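PDB 4Q1Z: putative lipoprotein from Bacteroides thetaiotaomicron, which is of unknown function but is a two-domain putative lipoprotein of the DUF4876 family, probably tethered to a membrane. Local coordinates for residues A[227-230]-A[231-234]. Sequence-based numbering, arbitrary orientation.
Sequences MNNP and NFPD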
# COMPACT_ATOMS: atom_id res chain seq x y z
N MSE A 227 22.74 -4.33 3.86
CA MSE A 227 23.81 -4.02 2.92
C MSE A 227 25.16 -4.43 3.52
O MSE A 227 26.23 -4.00 3.06
CB MSE A 227 23.78 -2.53 2.53
CG MSE A 227 22.50 -2.14 1.79
SE MSE A 227 22.51 -0.40 1.02
CE MSE A 227 23.69 -0.72 -0.49
N ASN A 228 25.07 -5.28 4.57
CA ASN A 228 26.17 -5.88 5.33
C ASN A 228 27.12 -4.82 5.87
O ASN A 228 28.32 -4.82 5.59
CB ASN A 228 26.91 -6.96 4.52
CG ASN A 228 25.97 -8.02 3.97
OD1 ASN A 228 25.32 -8.77 4.73
ND2 ASN A 228 25.82 -8.04 2.65
N ASN A 229 26.53 -3.90 6.65
CA ASN A 229 27.23 -2.86 7.38
C ASN A 229 27.94 -3.56 8.55
O ASN A 229 27.28 -4.31 9.27
CB ASN A 229 26.24 -1.77 7.85
CG ASN A 229 26.92 -0.56 8.44
OD1 ASN A 229 27.83 -0.64 9.27
ND2 ASN A 229 26.51 0.61 7.97
N PRO A 230 29.29 -3.42 8.71
CA PRO A 230 29.98 -4.18 9.78
C PRO A 230 29.55 -3.85 11.19
O PRO A 230 29.63 -4.71 12.08
CB PRO A 230 31.46 -3.78 9.61
CG PRO A 230 31.57 -3.19 8.28
CD PRO A 230 30.24 -2.63 7.90
N ASN A 231 29.11 -2.59 11.40
CA ASN A 231 28.78 -1.98 12.67
C ASN A 231 27.30 -1.96 13.01
O ASN A 231 26.97 -1.85 14.19
CB ASN A 231 29.35 -0.58 12.70
CG ASN A 231 30.85 -0.58 12.68
OD1 ASN A 231 31.53 -1.09 13.61
ND2 ASN A 231 31.40 -0.05 11.60
N PHE A 232 26.41 -2.07 11.99
CA PHE A 232 24.92 -2.13 12.08
C PHE A 232 24.55 -3.33 11.23
O PHE A 232 24.14 -3.18 10.07
CB PHE A 232 24.31 -0.77 11.60
CG PHE A 232 24.91 0.37 12.40
CD1 PHE A 232 24.42 0.69 13.67
CD2 PHE A 232 26.06 1.03 11.95
CE1 PHE A 232 24.99 1.72 14.41
CE2 PHE A 232 26.67 2.01 12.73
CZ PHE A 232 26.14 2.35 13.96
N PRO A 233 24.86 -4.55 11.70
CA PRO A 233 24.82 -5.71 10.79
C PRO A 233 23.47 -6.32 10.52
O PRO A 233 22.44 -5.84 11.00
CB PRO A 233 25.74 -6.71 11.48
CG PRO A 233 25.58 -6.43 12.92
CD PRO A 233 25.41 -4.94 13.02
N ASP A 234 23.50 -7.38 9.71
CA ASP A 234 22.37 -8.19 9.28
C ASP A 234 21.57 -8.67 10.50
O ASP A 234 22.16 -9.11 11.48
CB ASP A 234 22.92 -9.38 8.47
CG ASP A 234 21.92 -10.38 7.92
OD1 ASP A 234 20.79 -9.97 7.59
OD2 ASP A 234 22.28 -11.54 7.77
O HOH W 1 24.00 -4.34 7.57
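Between Asn229 and Phe232 the chain reverses through a type I turn, with Pro230 and Asn231 at its two central positions, in the surface loop joining strand 223-224 to strand 238-245. It is a worked example of the Asx turn: OD1 of Asn229 accepts the backbone N-H of Asn231, two residues on, at 3.2 Å from OD1 to N. That donor lies in the carbonyl plane on a lone pair, with an N-H...O angle of 152°. The same oxygen takes a second, weak bond from Phe232 N. The side chain reaches these donors with CG anti to the backbone N (chi1 -171°). Alongside it, the Phe232 side chain points the same way, and OD1 of Asn229 meets the ring edge of Phe232, 3.6 Å from Phe232 CD2; amide and ring planes stand nearly perpendicular, 84° apart. The ring also makes a cation-pi contact with Arg128, while the buried Asn229 side chain packs on Pro255 and Gln256. A water bridges the turn, accepting from Asn229 N (2.7 Å) and donating to Phe232 O (2.8 Å). Pro233 CA approaches Asn229 O at 3.2 Å in a CH...O contact. Pro230 has no amide hydrogen, which makes Asn231 N-H the first backbone N-H after that of Asn229; one carboxamide oxygen thus gathers two successive N-H groups, the second only weakly, so the bend is closed through a side chain and a water, without regular secondary structure.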